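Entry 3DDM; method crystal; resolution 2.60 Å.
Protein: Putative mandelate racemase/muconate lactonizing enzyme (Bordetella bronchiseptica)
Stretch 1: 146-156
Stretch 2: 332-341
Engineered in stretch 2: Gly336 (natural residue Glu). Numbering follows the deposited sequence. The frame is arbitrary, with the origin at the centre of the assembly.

Stretch 1 (146-156) RIGVYASGINP
Stretch 2 332-341: PGLLGVDAND

Residues 146-154 form a strand that runs alongside a second strand ending at Asp338, some 184 or more positions later in the same chain. The two are parallel neighbours in a sheet: their N-to-C directions differ by 39°, a signed crossing angle of -39°, and their axes approach to 4.3 Å. The register pairs Val149 with Leu335 (CA to CA 4.5 Å), Tyr150 with Gly336 (4.9 Å), Ala151 with Val337 (5.4 Å) and Ser152 with Asp338 (5.0 Å).

Five backbone hydrogen bonds fix this register, alternating in direction as parallel strands require. Leu335 N donates to Gly148 O (3.0 Å, 175° at hydrogen), Tyr150 N to Leu335 O (3.0 Å, 139°), Val337 N to Tyr150 O (2.9 Å, 176°), Ser152 N to Val337 O (2.7 Å, 161°) and Ala339 N to Ser152 O (2.9 Å, 146°). The bend in the second bond accompanies a close approach of Val149 CA to Leu335 O, 2.9 Å, a CA-H...O contact. Extended torsions carry the first strand from Arg146 to Ser152; Gly153 breaks the pattern at phi/psi 78/44, a positive phi that favours glycine.

On one face, Val149 (chi1 m) lies among Leu335 (chi1 t, chi2 -94°) and Val337 (chi1 t): Val149 CG1 is 4.3 Å from Leu335 CD1, and Val149 CB is 4.1 Å from Val337 CG2. Ala151 shares this face. Farther along, the small Ala339 side chain points toward the first strand, its CB 4.4 Å from Ala151 CB and 4.2 Å from Ile154 CG1 (Ile154 chi1 m, chi2 t).

The opposite face has the sharper fit of bump and hollow. Tyr150, with chi1 p and chi2 -91°, folds its ring across the neighbouring strand into the space above Gly336, an engineered residue that is Glu in the natural sequence. Gly336 CA sits over the ring face, 3.5 Å from the centroid of the Tyr150 ring and 22° off its normal, a CH-pi contact; an ideal CB on Gly336 would fall 2.5 Å from Tyr150 CZ, a clash. Leu334 (chi1 m, chi2 t) adds an apolar contact, Tyr150 CD1 to Leu334 CB at 3.9 Å. Gly148 leaves a second hollow: its ideal CB would lie 2.7 Å from Leu334 CD2.

Beyond the strand, phi/psi of -74/-29 at Ala339 turns the chain, and Asn340 N donates to Asp338 OD1 (3.1 Å, 152°), bracing the turn. Together the stretches bury 593 Å², both sides summed.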

ATOM      1  N   ARG A 146     -29.782 -17.716 -10.699  1.00 44.15           N
ATOM      2  CA  ARG A 146     -29.293 -18.976 -10.164  1.00 45.91           C
ATOM      3  C   ARG A 146     -27.812 -19.147 -10.479  1.00 44.53           C
ATOM      4  O   ARG A 146     -27.401 -19.035 -11.631  1.00 44.82           O
ATOM      5  CB  ARG A 146     -30.115 -20.148 -10.731  1.00 48.90           C
ATOM      6  CG  ARG A 146     -29.593 -21.531 -10.354  1.00 56.40           C
ATOM      7  CD  ARG A 146     -30.683 -22.618 -10.398  1.00 64.13           C
ATOM      8  NE  ARG A 146     -31.254 -22.862 -11.730  1.00 72.22           N
ATOM      9  CZ  ARG A 146     -30.593 -23.390 -12.764  1.00 75.14           C
ATOM     10  NH1 ARG A 146     -29.316 -23.742 -12.643  1.00 76.88           N
ATOM     11  NH2 ARG A 146     -31.212 -23.568 -13.929  1.00 74.96           N
ATOM     12  N   ILE A 147     -27.010 -19.405  -9.450  1.00 41.75           N
ATOM     13  CA  ILE A 147     -25.579 -19.581  -9.648  1.00 39.32           C
ATOM     14  C   ILE A 147     -25.011 -20.754  -8.849  1.00 37.93           C
ATOM     15  O   ILE A 147     -25.608 -21.209  -7.880  1.00 37.33           O
ATOM     16  CB  ILE A 147     -24.797 -18.295  -9.264  1.00 38.50           C
ATOM     17  CG1 ILE A 147     -24.875 -18.066  -7.757  1.00 39.27           C
ATOM     18  CG2 ILE A 147     -25.358 -17.085 -10.004  1.00 37.92           C
ATOM     19  CD1 ILE A 147     -24.227 -16.765  -7.305  1.00 41.49           C
ATOM     20  N   GLY A 148     -23.852 -21.244  -9.272  1.00 37.39           N
ATOM     21  CA  GLY A 148     -23.208 -22.336  -8.566  1.00 37.68           C
ATOM     22  C   GLY A 148     -22.201 -21.799  -7.550  1.00 37.68           C
ATOM     23  O   GLY A 148     -21.777 -20.638  -7.640  1.00 39.11           O
ATOM     24  N   VAL A 149     -21.832 -22.626  -6.576  1.00 35.71           N
ATOM     25  CA  VAL A 149     -20.867 -22.226  -5.557  1.00 35.83           C
ATOM     26  C   VAL A 149     -19.910 -23.372  -5.249  1.00 36.97           C
ATOM     27  O   VAL A 149     -20.127 -24.514  -5.681  1.00 37.77           O
ATOM     28  CB  VAL A 149     -21.552 -21.820  -4.229  1.00 35.19           C
ATOM     29  CG1 VAL A 149     -22.577 -20.751  -4.476  1.00 35.21           C
ATOM     30  CG2 VAL A 149     -22.196 -23.028  -3.576  1.00 34.72           C
ATOM     31  N   TYR A 150     -18.840 -23.059  -4.519  1.00 36.61           N
ATOM     32  CA  TYR A 150     -17.871 -24.071  -4.114  1.00 34.61           C
ATOM     33  C   TYR A 150     -17.324 -23.729  -2.735  1.00 33.65           C
ATOM     34  O   TYR A 150     -17.218 -22.563  -2.368  1.00 33.85           O
ATOM     35  CB  TYR A 150     -16.730 -24.218  -5.150  1.00 35.63           C
ATOM     36  CG  TYR A 150     -15.714 -23.083  -5.262  1.00 39.36           C
ATOM     37  CD1 TYR A 150     -15.899 -22.026  -6.168  1.00 40.39           C
ATOM     38  CD2 TYR A 150     -14.548 -23.083  -4.479  1.00 38.66           C
ATOM     39  CE1 TYR A 150     -14.947 -21.000  -6.291  1.00 39.20           C
ATOM     40  CE2 TYR A 150     -13.596 -22.069  -4.590  1.00 38.79           C
ATOM     41  CZ  TYR A 150     -13.798 -21.031  -5.497  1.00 41.13           C
ATOM     42  OH  TYR A 150     -12.848 -20.032  -5.607  1.00 41.33           O
ATOM     43  N   ALA A 151     -17.030 -24.757  -1.951  1.00 34.44           N
ATOM     44  CA  ALA A 151     -16.479 -24.563  -0.620  1.00 34.72           C
ATOM     45  C   ALA A 151     -15.046 -24.143  -0.894  1.00 36.57           C
ATOM     46  O   ALA A 151     -14.275 -24.887  -1.512  1.00 37.51           O
ATOM     47  CB  ALA A 151     -16.522 -25.871   0.172  1.00 33.31           C
ATOM     48  N   SER A 152     -14.690 -22.949  -0.446  1.00 38.19           N
ATOM     49  CA  SER A 152     -13.361 -22.425  -0.706  1.00 39.11           C
ATOM     50  C   SER A 152     -12.466 -22.344   0.509  1.00 40.19           C
ATOM     51  O   SER A 152     -12.904 -21.960   1.585  1.00 41.35           O
ATOM     52  CB  SER A 152     -13.484 -21.034  -1.337  1.00 37.92           C
ATOM     53  OG  SER A 152     -12.217 -20.490  -1.633  1.00 39.40           O
ATOM     54  N   GLY A 153     -11.204 -22.720   0.327  1.00 42.67           N
ATOM     55  CA  GLY A 153     -10.233 -22.627   1.402  1.00 43.83           C
ATOM     56  C   GLY A 153     -10.215 -23.669   2.497  1.00 44.49           C
ATOM     57  O   GLY A 153     -10.083 -23.327   3.670  1.00 45.60           O
ATOM     58  N   ILE A 154     -10.337 -24.933   2.113  1.00 45.46           N
ATOM     59  CA  ILE A 154     -10.301 -26.054   3.044  1.00 47.25           C
ATOM     60  C   ILE A 154      -8.850 -26.254   3.491  1.00 49.45           C
ATOM     61  O   ILE A 154      -7.965 -26.454   2.658  1.00 48.81           O
ATOM     62  CB  ILE A 154     -10.783 -27.329   2.337  1.00 47.70           C
ATOM     63  CG1 ILE A 154     -12.258 -27.168   1.970  1.00 48.57           C
ATOM     64  CG2 ILE A 154     -10.521 -28.551   3.201  1.00 46.53           C
ATOM     65  CD1 ILE A 154     -12.700 -28.059   0.844  1.00 51.42           C
ATOM     66  N   ASN A 155      -8.606 -26.202   4.796  1.00 52.30           N
ATOM     67  CA  ASN A 155      -7.253 -26.369   5.314  1.00 54.32           C
ATOM     68  C   ASN A 155      -6.682 -27.761   5.066  1.00 55.06           C
ATOM     69  O   ASN A 155      -7.414 -28.750   5.042  1.00 55.20           O
ATOM     70  CB  ASN A 155      -7.202 -26.028   6.804  1.00 58.33           C
ATOM     71  CG  ASN A 155      -7.003 -24.535   7.055  1.00 61.99           C
ATOM     72  OD1 ASN A 155      -7.925 -23.732   6.884  1.00 64.49           O
ATOM     73  ND2 ASN A 155      -5.786 -24.159   7.452  1.00 62.99           N
ATOM     74  N   PRO A 156      -5.352 -27.846   4.887  1.00 56.01           N
ATOM     75  CA  PRO A 156      -4.551 -29.044   4.619  1.00 57.13           C
ATOM     76  C   PRO A 156      -4.444 -30.111   5.698  1.00 58.71           C
ATOM     77  O   PRO A 156      -4.059 -31.247   5.400  1.00 58.05           O
ATOM     78  CB  PRO A 156      -3.185 -28.460   4.276  1.00 56.42           C
ATOM     79  CG  PRO A 156      -3.112 -27.301   5.200  1.00 55.28           C
ATOM     80  CD  PRO A 156      -4.471 -26.668   5.015  1.00 55.48           C
ATOM     81  N   PRO A 332     -19.602 -22.773 -16.921  1.00 66.00           N
ATOM     82  CA  PRO A 332     -20.393 -22.119 -15.867  1.00 62.11           C
ATOM     83  C   PRO A 332     -19.524 -21.548 -14.751  1.00 58.80           C
ATOM     84  O   PRO A 332     -18.694 -22.251 -14.188  1.00 59.85           O
ATOM     85  CB  PRO A 332     -21.287 -23.245 -15.362  1.00 61.31           C
ATOM     86  CG  PRO A 332     -21.490 -24.075 -16.573  1.00 63.83           C
ATOM     87  CD  PRO A 332     -20.111 -24.130 -17.187  1.00 64.85           C
ATOM     88  N   GLY A 333     -19.718 -20.275 -14.431  1.00 54.97           N
ATOM     89  CA  GLY A 333     -18.928 -19.668 -13.378  1.00 51.98           C
ATOM     90  C   GLY A 333     -19.337 -20.150 -12.000  1.00 51.11           C
ATOM     91  O   GLY A 333     -20.506 -20.442 -11.759  1.00 52.27           O
ATOM     92  N   LEU A 334     -18.378 -20.243 -11.084  1.00 49.29           N
ATOM     93  CA  LEU A 334     -18.679 -20.687  -9.730  1.00 46.00           C
ATOM     94  C   LEU A 334     -18.228 -19.659  -8.716  1.00 47.31           C
ATOM     95  O   LEU A 334     -17.108 -19.147  -8.794  1.00 48.51           O
ATOM     96  CB  LEU A 334     -18.010 -22.031  -9.441  1.00 43.34           C
ATOM     97  CG  LEU A 334     -18.466 -23.215 -10.307  1.00 42.07           C
ATOM     98  CD1 LEU A 334     -18.043 -24.514  -9.661  1.00 38.32           C
ATOM     99  CD2 LEU A 334     -19.977 -23.193 -10.459  1.00 42.32           C
ATOM    100  N   LEU A 335     -19.114 -19.343  -7.775  1.00 47.08           N
ATOM    101  CA  LEU A 335     -18.821 -18.375  -6.729  1.00 45.70           C
ATOM    102  C   LEU A 335     -18.262 -19.148  -5.546  1.00 46.26           C
ATOM    103  O   LEU A 335     -18.867 -20.121  -5.095  1.00 47.60           O
ATOM    104  CB  LEU A 335     -20.103 -17.632  -6.348  1.00 46.47           C
ATOM    105  CG  LEU A 335     -20.125 -16.514  -5.295  1.00 46.45           C
ATOM    106  CD1 LEU A 335     -20.482 -17.085  -3.956  1.00 46.75           C
ATOM    107  CD2 LEU A 335     -18.795 -15.790  -5.252  1.00 46.48           C
ATOM    108  N   GLY A 336     -17.090 -18.731  -5.066  1.00 46.33           N
ATOM    109  CA  GLY A 336     -16.452 -19.402  -3.947  1.00 43.38           C
ATOM    110  C   GLY A 336     -16.892 -18.836  -2.616  1.00 43.31           C
ATOM    111  O   GLY A 336     -16.918 -17.621  -2.422  1.00 43.48           O
ATOM    112  N   VAL A 337     -17.243 -19.721  -1.693  1.00 42.15           N
ATOM    113  CA  VAL A 337     -17.694 -19.311  -0.372  1.00 41.32           C
ATOM    114  C   VAL A 337     -16.727 -19.864   0.669  1.00 43.01           C
ATOM    115  O   VAL A 337     -16.344 -21.040   0.602  1.00 42.78           O
ATOM    116  CB  VAL A 337     -19.122 -19.852  -0.084  1.00 41.08           C
ATOM    117  CG1 VAL A 337     -19.649 -19.291   1.227  1.00 38.57           C
ATOM    118  CG2 VAL A 337     -20.053 -19.495  -1.232  1.00 39.62           C
ATOM    119  N   ASP A 338     -16.331 -19.011   1.615  1.00 43.41           N
ATOM    120  CA  ASP A 338     -15.416 -19.397   2.693  1.00 43.94           C
ATOM    121  C   ASP A 338     -15.906 -20.680   3.372  1.00 42.54           C
ATOM    122  O   ASP A 338     -17.040 -20.749   3.836  1.00 40.93           O
ATOM    123  CB  ASP A 338     -15.346 -18.279   3.733  1.00 47.89           C
ATOM    124  CG  ASP A 338     -14.121 -18.381   4.624  1.00 49.72           C
ATOM    125  OD1 ASP A 338     -13.616 -19.507   4.841  1.00 49.74           O
ATOM    126  OD2 ASP A 338     -13.673 -17.322   5.116  1.00 51.42           O
ATOM    127  N   ALA A 339     -15.048 -21.688   3.448  1.00 43.03           N
ATOM    128  CA  ALA A 339     -15.436 -22.957   4.053  1.00 45.80           C
ATOM    129  C   ALA A 339     -15.543 -22.919   5.574  1.00 47.98           C
ATOM    130  O   ALA A 339     -16.325 -23.666   6.162  1.00 49.74           O
ATOM    131  CB  ALA A 339     -14.460 -24.054   3.628  1.00 44.49           C
ATOM    132  N   ASN A 340     -14.761 -22.043   6.202  1.00 50.62           N
ATOM    133  CA  ASN A 340     -14.726 -21.911   7.657  1.00 51.95           C
ATOM    134  C   ASN A 340     -15.858 -21.082   8.229  1.00 51.85           C
ATOM    135  O   ASN A 340     -16.439 -20.262   7.536  1.00 52.86           O
ATOM    136  CB  ASN A 340     -13.386 -21.318   8.086  1.00 54.84           C
ATOM    137  CG  ASN A 340     -12.208 -22.148   7.592  1.00 59.31           C
ATOM    138  OD1 ASN A 340     -11.857 -22.105   6.410  1.00 60.46           O
ATOM    139  ND2 ASN A 340     -11.605 -22.926   8.493  1.00 60.05           N
ATOM    140  N   ASP A 341     -16.164 -21.297   9.504  1.00 51.09           N
ATOM    141  CA  ASP A 341     -17.242 -20.570  10.156  1.00 49.93           C
ATOM    142  C   ASP A 341     -16.922 -19.104  10.401  1.00 48.65           C
ATOM    143  O   ASP A 341     -15.838 -18.762  10.873  1.00 49.76           O
ATOM    144  CB  ASP A 341     -17.604 -21.238  11.482  1.00 53.36           C
ATOM    145  CG  ASP A 341     -18.158 -22.640  11.294  1.00 56.41           C
ATOM    146  OD1 ASP A 341     -18.744 -22.906  10.217  1.00 58.04           O
ATOM    147  OD2 ASP A 341     -18.024 -23.467  12.227  1.00 57.57           O
TER